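Local coordinates for protein R.Pab1 family restriction endonuclease (Campylobacter coli, PDB 7CFA) that probably excises a base from its DNA recognition sequence as a restriction DNA glycosylase of the R.PabI family, with strand cleavage following at the abasic site, at residues E11-L14 with K20-I23; L178-N181 with E185-F188; L189-S192 with K196-G199. The protein carries 2 engineered substitutions. All coordinates share one frame; numbering follows the deposited sequence.

Contact 1: residues E11-L14 with K20-I23; sequences ELPL and KIRI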
loop_
_atom_site.group_PDB
_atom_site.type_symbol
_atom_site.label_atom_id
_atom_site.label_comp_id
_atom_site.label_asym_id
_atom_site.label_seq_id
_atom_site.Cartn_x
_atom_site.Cartn_y
_atom_site.Cartn_z
ATOM N N GLU A 11 -25.766 -8.612 0.373
ATOM C CA GLU A 11 -25.730 -7.331 -0.318
ATOM C C GLU A 11 -24.319 -6.754 -0.300
ATOM O O GLU A 11 -23.696 -6.644 0.761
ATOM C CB GLU A 11 -26.713 -6.357 0.329
ATOM C CG GLU A 11 -26.637 -4.940 -0.210
ATOM C CD GLU A 11 -27.727 -4.051 0.353
ATOM O OE1 GLU A 11 -28.918 -4.372 0.156
ATOM O OE2 GLU A 11 -27.395 -3.038 1.002
ATOM N N LEU A 12 -23.822 -6.379 -1.477
ATOM C CA LEU A 12 -22.473 -5.839 -1.627
ATOM C C LEU A 12 -22.550 -4.503 -2.349
ATOM O O LEU A 12 -23.023 -4.449 -3.502
ATOM C CB LEU A 12 -21.579 -6.815 -2.395
ATOM C CG LEU A 12 -21.355 -8.172 -1.733
ATOM C CD1 LEU A 12 -20.599 -9.092 -2.672
ATOM C CD2 LEU A 12 -20.602 -8.001 -0.424
ATOM N N PRO A 13 -22.106 -3.406 -1.731
ATOM C CA PRO A 13 -22.081 -2.112 -2.434
ATOM C C PRO A 13 -21.051 -2.137 -3.552
ATOM O O PRO A 13 -19.862 -2.356 -3.310
ATOM C CB PRO A 13 -21.701 -1.115 -1.331
ATOM C CG PRO A 13 -21.982 -1.834 -0.038
ATOM C CD PRO A 13 -21.702 -3.276 -0.323
ATOM N N LEU A 14 -21.513 -1.914 -4.781
ATOM C CA LEU A 14 -20.636 -1.979 -5.947
ATOM C C LEU A 14 -19.963 -0.637 -6.222
ATOM O O LEU A 14 -18.733 -0.535 -6.190
ATOM C CB LEU A 14 -21.430 -2.453 -7.169
ATOM C CG LEU A 14 -22.011 -3.863 -7.059
ATOM C CD1 LEU A 14 -22.747 -4.239 -8.330
ATOM C CD2 LEU A 14 -20.914 -4.871 -6.751
ATOM N N LYS A 20 -14.315 -1.685 1.747
ATOM C CA LYS A 20 -13.958 -3.097 1.725
ATOM C C LYS A 20 -14.268 -3.769 0.393
ATOM O O LYS A 20 -13.719 -4.839 0.116
ATOM C CB LYS A 20 -14.694 -3.831 2.850
ATOM C CG LYS A 20 -14.282 -3.404 4.250
ATOM C CD LYS A 20 -15.386 -3.689 5.263
ATOM C CE LYS A 20 -15.746 -5.166 5.303
ATOM N NZ LYS A 20 -14.641 -6.008 5.843
ATOM N N ILE A 21 -15.132 -3.176 -0.428
ATOM C CA ILE A 21 -15.518 -3.736 -1.718
ATOM C C ILE A 21 -14.888 -2.897 -2.819
ATOM O O ILE A 21 -15.067 -1.674 -2.856
ATOM C CB ILE A 21 -17.047 -3.785 -1.885
ATOM C CG1 ILE A 21 -17.699 -4.520 -0.712
ATOM C CG2 ILE A 21 -17.404 -4.460 -3.199
ATOM C CD1 ILE A 21 -17.395 -5.995 -0.679
ATOM N N ARG A 22 -14.159 -3.555 -3.717
ATOM C CA ARG A 22 -13.582 -2.895 -4.876
ATOM C C ARG A 22 -13.817 -3.755 -6.110
ATOM O O ARG A 22 -13.916 -4.981 -6.023
ATOM C CB ARG A 22 -12.080 -2.626 -4.692
ATOM C CG ARG A 22 -11.753 -1.681 -3.539
ATOM C CD ARG A 22 -10.288 -1.254 -3.546
ATOM N NE ARG A 22 -9.374 -2.379 -3.371
ATOM C CZ ARG A 22 -8.062 -2.253 -3.192
ATOM N NH1 ARG A 22 -7.507 -1.048 -3.162
ATOM N NH2 ARG A 22 -7.303 -3.331 -3.041
ATOM N N ILE A 23 -13.911 -3.096 -7.262
ATOM C CA ILE A 23 -14.117 -3.760 -8.544
ATOM C C ILE A 23 -12.838 -3.630 -9.357
ATOM O O ILE A 23 -12.318 -2.521 -9.536
ATOM C CB ILE A 23 -15.315 -3.166 -9.306
ATOM C CG1 ILE A 23 -16.570 -3.189 -8.432
ATOM C CG2 ILE A 23 -15.552 -3.931 -10.600
ATOM C CD1 ILE A 23 -16.999 -4.580 -8.019
#
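Leu-12, Pro-13 and Ile-21 show how two strands of different sheets can be joined mainly by apolar side chains, with one backbone carbonyl taking part. Ile-21 reaches across with both branches. Its chi1 of -54° aims CG1 at the other strand, and chi2 (-68°) then turns CD1 to within 3.8 Å of Leu-12 CD2, the two side chains meeting at about a right angle. The other branch does a different job: Ile-21 CG2 rests 3.2 Å from Pro-13 O, so a methyl lies against a backbone carbonyl. The proline ring also brings its CD to 4.2 Å from Ile-21 CG1. Two residues farther along the strand, Ile-23 repeats the theme obliquely, its CD1 lying 4.1 Å from Leu-14 CD2 and its CG1 near Leu-14 O. Trp-51 and Val-49 of strand 47-51 pack on Leu-12 and the isoleucines, while Leu-179 and Phe-188 receive Leu-14. Strand 8-13 pairs with 198-203, whereas strand 21-27 belongs to the large antiparallel sheet. Here the two are joined by apolar packing, with the short connection 15-19 between them; the arrangement is typical of a buried apolar seam between two beta sheets.

Contact 2: residues L178-N181 with E185-F188; sequences LLKN and ERNF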
loop_
_atom_site.group_PDB
_atom_site.type_symbol
_atom_site.label_atom_id
_atom_site.label_comp_id
_atom_site.label_asym_id
_atom_site.label_seq_id
_atom_site.Cartn_x
_atom_site.Cartn_y
_atom_site.Cartn_z
ATOM N N LEU A 178 -21.463 -13.016 -11.426
ATOM C CA LEU A 178 -22.107 -13.954 -10.514
ATOM C C LEU A 178 -23.149 -13.284 -9.632
ATOM O O LEU A 178 -23.980 -13.979 -9.040
ATOM C CB LEU A 178 -21.069 -14.638 -9.623
ATOM C CG LEU A 178 -20.082 -15.608 -10.268
ATOM C CD1 LEU A 178 -19.215 -16.236 -9.191
ATOM C CD2 LEU A 178 -20.812 -16.677 -11.063
ATOM N N LEU A 179 -23.122 -11.960 -9.528
ATOM C CA LEU A 179 -24.019 -11.247 -8.633
ATOM C C LEU A 179 -25.400 -11.089 -9.254
ATOM O O LEU A 179 -25.550 -10.975 -10.473
ATOM C CB LEU A 179 -23.448 -9.870 -8.289
ATOM C CG LEU A 179 -22.102 -9.832 -7.562
ATOM C CD1 LEU A 179 -21.571 -8.411 -7.508
ATOM C CD2 LEU A 179 -22.237 -10.406 -6.162
ATOM N N LYS A 180 -26.413 -11.085 -8.396
ATOM C CA LYS A 180 -27.778 -10.789 -8.801
ATOM C C LYS A 180 -28.100 -9.335 -8.481
ATOM O O LYS A 180 -27.575 -8.761 -7.523
ATOM C CB LYS A 180 -28.775 -11.710 -8.097
ATOM C CG LYS A 180 -28.547 -13.192 -8.349
ATOM C CD LYS A 180 -29.596 -14.043 -7.649
ATOM C CE LYS A 180 -29.507 -13.904 -6.138
ATOM N NZ LYS A 180 -30.492 -14.775 -5.438
ATOM N N ASN A 181 -28.964 -8.739 -9.297
ATOM C CA ASN A 181 -29.413 -7.376 -9.047
ATOM C C ASN A 181 -30.509 -7.404 -7.982
ATOM O O ASN A 181 -30.743 -8.420 -7.323
ATOM C CB ASN A 181 -29.868 -6.715 -10.347
ATOM C CG ASN A 181 -30.984 -7.479 -11.040
ATOM O OD1 ASN A 181 -31.550 -8.423 -10.488
ATOM N ND2 ASN A 181 -31.309 -7.066 -12.259
ATOM N N GLU A 185 -31.772 -10.961 -10.739
ATOM C CA GLU A 185 -31.320 -11.272 -12.088
ATOM C C GLU A 185 -29.809 -11.114 -12.175
ATOM O O GLU A 185 -29.256 -10.114 -11.703
ATOM C CB GLU A 185 -31.997 -10.360 -13.114
ATOM C CG GLU A 185 -33.507 -10.482 -13.164
ATOM C CD GLU A 185 -34.140 -9.428 -14.050
ATOM O OE1 GLU A 185 -33.754 -8.245 -13.938
ATOM O OE2 GLU A 185 -35.015 -9.784 -14.866
ATOM N N ARG A 186 -29.146 -12.100 -12.778
ATOM C CA ARG A 186 -27.709 -12.017 -13.048
ATOM C C ARG A 186 -27.496 -11.398 -14.430
ATOM O O ARG A 186 -27.114 -12.053 -15.401
ATOM C CB ARG A 186 -27.063 -13.393 -12.936
ATOM C CG ARG A 186 -27.000 -13.933 -11.515
ATOM C CD ARG A 186 -26.326 -15.297 -11.456
ATOM N NE ARG A 186 -26.196 -15.776 -10.081
ATOM C CZ ARG A 186 -27.123 -16.487 -9.446
ATOM N NH1 ARG A 186 -28.253 -16.808 -10.059
ATOM N NH2 ARG A 186 -26.921 -16.878 -8.195
ATOM N N ASN A 187 -27.759 -10.092 -14.501
ATOM C CA ASN A 187 -27.687 -9.340 -15.748
ATOM C C ASN A 187 -26.556 -8.317 -15.751
ATOM O O ASN A 187 -26.610 -7.346 -16.512
ATOM C CB ASN A 187 -29.021 -8.646 -16.021
ATOM C CG ASN A 187 -29.362 -7.606 -14.970
ATOM O OD1 ASN A 187 -28.831 -7.633 -13.859
ATOM N ND2 ASN A 187 -30.256 -6.685 -15.314
ATOM N N PHE A 188 -25.536 -8.508 -14.913
ATOM C CA PHE A 188 -24.438 -7.546 -14.877
ATOM C C PHE A 188 -23.532 -7.680 -16.093
ATOM O O PHE A 188 -22.890 -6.702 -16.493
ATOM C CB PHE A 188 -23.626 -7.712 -13.593
ATOM C CG PHE A 188 -24.272 -7.097 -12.386
ATOM C CD1 PHE A 188 -25.006 -7.873 -11.506
ATOM C CD2 PHE A 188 -24.148 -5.740 -12.133
ATOM C CE1 PHE A 188 -25.603 -7.309 -10.394
ATOM C CE2 PHE A 188 -24.744 -5.169 -11.025
ATOM C CZ PHE A 188 -25.471 -5.955 -10.154
#
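The loop between strands 166-175 and 191-192 folds back on itself, bringing Asn-181 against Glu-185 and Lys-180 against Arg-186. Across the contact Asn-181 makes three bonds. Its backbone N donates to Glu-185 O at 2.8 Å, its OD1 accepts from Glu-185 N at 2.6 Å, and its ND2 gives a nearly straight bond (172°) to Glu-185 OE1 at 3.2 Å. That last bond uses the anti lone pair of the carboxylate oxygen and lies in the amide plane, whereas Glu-185 N stands above the plane of the OD1 carbonyl. A chi1 of 58°, with CG between the backbone N and the carbonyl carbon, folds the amide back onto its partner.

At the other end Arg-186 NE bonds to Leu-178 O at 3.0 Å, and Lys-180 CG sits over the centre of one guanidinium face, 3.7 Å above its plane. Both positive ends share Glu-202, and Lys-180 NZ also pairs with Asp-9, which probably eases their proximity. The edge of the Phe-188 ring meets the backbone, CD1 lying 3.3 Å from Leu-179 O. Two tight turns mark the loop: an Asx-turn-like start, Asn-181 OD1 weakly bonded to Asn-183 N, and an inverse gamma turn centred on Arg-186, its Asn-187 N to Glu-185 O bond also weak.

Contact 3: residues L189-S192 with K196-G199; sequences LNRS and KEKG. Engineered in segment 189-192: Ser-192 (natural residue Cys).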
loop_
_atom_site.group_PDB
_atom_site.type_symbol
_atom_site.label_atom_id
_atom_site.label_comp_id
_atom_site.label_asym_id
_atom_site.label_seq_id
_atom_site.Cartn_x
_atom_site.Cartn_y
_atom_site.Cartn_z
ATOM N N LEU A 189 -23.469 -8.867 -16.690
ATOM C CA LEU A 189 -22.603 -9.083 -17.840
ATOM C C LEU A 189 -23.076 -8.245 -19.022
ATOM O O LEU A 189 -24.272 -8.206 -19.328
ATOM C CB LEU A 189 -22.580 -10.565 -18.210
ATOM C CG LEU A 189 -21.462 -11.020 -19.149
ATOM C CD1 LEU A 189 -20.104 -10.695 -18.548
ATOM C CD2 LEU A 189 -21.582 -12.508 -19.433
ATOM N N ASN A 190 -22.128 -7.571 -19.679
ATOM C CA ASN A 190 -22.414 -6.683 -20.808
ATOM C C ASN A 190 -23.363 -5.558 -20.396
ATOM O O ASN A 190 -24.320 -5.228 -21.099
ATOM C CB ASN A 190 -22.972 -7.464 -22.002
ATOM C CG ASN A 190 -22.013 -8.526 -22.500
ATOM O OD1 ASN A 190 -20.795 -8.356 -22.438
ATOM N ND2 ASN A 190 -22.558 -9.629 -22.997
ATOM N N ARG A 191 -23.087 -4.964 -19.236
ATOM C CA ARG A 191 -23.911 -3.881 -18.719
ATOM C C ARG A 191 -23.099 -3.069 -17.721
ATOM O O ARG A 191 -22.300 -3.627 -16.965
ATOM C CB ARG A 191 -25.188 -4.418 -18.056
ATOM C CG ARG A 191 -26.085 -3.330 -17.484
ATOM C CD ARG A 191 -27.381 -3.890 -16.923
ATOM N NE ARG A 191 -27.171 -4.726 -15.743
ATOM C CZ ARG A 191 -27.114 -4.264 -14.498
ATOM N NH1 ARG A 191 -27.241 -2.966 -14.261
ATOM N NH2 ARG A 191 -26.928 -5.100 -13.487
ATOM N N SER A 192 -23.309 -1.756 -17.727
ATOM C CA SER A 192 -22.645 -0.881 -16.775
ATOM C C SER A 192 -23.380 -0.891 -15.440
ATOM O O SER A 192 -24.591 -1.119 -15.373
ATOM C CB SER A 192 -22.566 0.547 -17.316
ATOM O OG SER A 192 -23.858 1.090 -17.517
ATOM N N LYS A 196 -25.037 3.670 -7.071
ATOM C CA LYS A 196 -25.508 3.133 -5.795
ATOM C C LYS A 196 -26.083 1.729 -5.936
ATOM O O LYS A 196 -26.758 1.240 -5.026
ATOM C CB LYS A 196 -26.549 4.052 -5.150
ATOM C CG LYS A 196 -26.069 5.472 -4.891
ATOM C CD LYS A 196 -27.167 6.316 -4.255
ATOM C CE LYS A 196 -26.733 7.766 -4.055
ATOM N NZ LYS A 196 -27.836 8.581 -3.464
ATOM N N GLU A 197 -25.831 1.071 -7.064
ATOM C CA GLU A 197 -26.390 -0.252 -7.300
ATOM C C GLU A 197 -25.723 -1.281 -6.398
ATOM O O GLU A 197 -24.510 -1.240 -6.168
ATOM C CB GLU A 197 -26.229 -0.659 -8.766
ATOM C CG GLU A 197 -26.940 -1.960 -9.119
ATOM C CD GLU A 197 -26.853 -2.313 -10.591
ATOM O OE1 GLU A 197 -26.225 -1.551 -11.358
ATOM O OE2 GLU A 197 -27.418 -3.358 -10.981
ATOM N N LYS A 198 -26.525 -2.212 -5.894
ATOM C CA LYS A 198 -26.052 -3.262 -5.007
ATOM C C LYS A 198 -25.979 -4.582 -5.760
ATOM O O LYS A 198 -26.844 -4.889 -6.585
ATOM C CB LYS A 198 -26.974 -3.409 -3.796
ATOM C CG LYS A 198 -27.125 -2.147 -2.965
ATOM C CD LYS A 198 -25.821 -1.777 -2.281
ATOM C CE LYS A 198 -26.002 -0.568 -1.380
ATOM N NZ LYS A 198 -27.042 -0.810 -0.344
ATOM N N GLY A 199 -24.934 -5.351 -5.479
ATOM C CA GLY A 199 -24.814 -6.707 -5.973
ATOM C C GLY A 199 -25.129 -7.690 -4.861
ATOM O O GLY A 199 -24.856 -7.430 -3.692
#
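The backbones of 189-192 and 196-199 stay well apart, with Ser-192 and Glu-197 the nearest pair at 10.2 Å between their CA atoms, so the contact rests on two long side chains that bridge the gap. Arg-191 and Glu-197 reach for each other across it, the carboxylate lying at the edge of the guanidinium. The shortest bond of the salt bridge runs from Arg-191 NH2 to Glu-197 OE2 at 3.1 Å; it lies close to the guanidinium plane and arrives on the syn side of the oxygen. Arg-191 NH1 adds two weak bonds, to OE2 at 3.3 Å and to OE1 at 3.4 Å of Glu-197. The flat groups are turned 41° against each other, which departs from the coplanar, two-pronged ideal of an arginine-carboxylate pair.

The bridge ties two small antiparallel pairings together: Arg-191 lies on the short, loosely paired strand 191-192, beside 42-43, while Glu-197 immediately precedes strand 198-203, the partner of 8-13. Both groups have further partners. Arg-191 NE donates to Asn-187 O and the guanidinium makes a cation-pi contact with Phe-188, whereas Glu-197 OE1 accepts from Glu-194 N. Torsions fit this reach: Glu-197 is extended beyond CG, with CG anti to its N (chi1 -173°), while the arginine chain bends at chi3 (67°). Ser-192, an engineered replacement for cysteine, adds little: its backbone O lies 4.4 Å from Glu-197 OE1.

The three contacts are neighbours in the fold and touch one another through a few residues. Contacts 2 and 3 are closest, with centres about 7 Å apart, and Phe-188 joins them: its CE2 lies 3.2 Å from Glu-197 OE2. Contact 1 meets contact 2, about 14 Å away between centres, through Leu-14 CD1, which lies 3.5 Å from Phe-188 CE2. Contact 1 and contact 3, about 11 Å apart between centres, meet through the pairing of strands 8-13 and 198-203, where Glu-11 OE2 and Lys-198 NZ form a 2.6 Å salt bridge. An apolar seam, a folded loop and a salt bridge thus adjoin where strand 8-13, the loop 176-190 and the start of strand 198-203 meet.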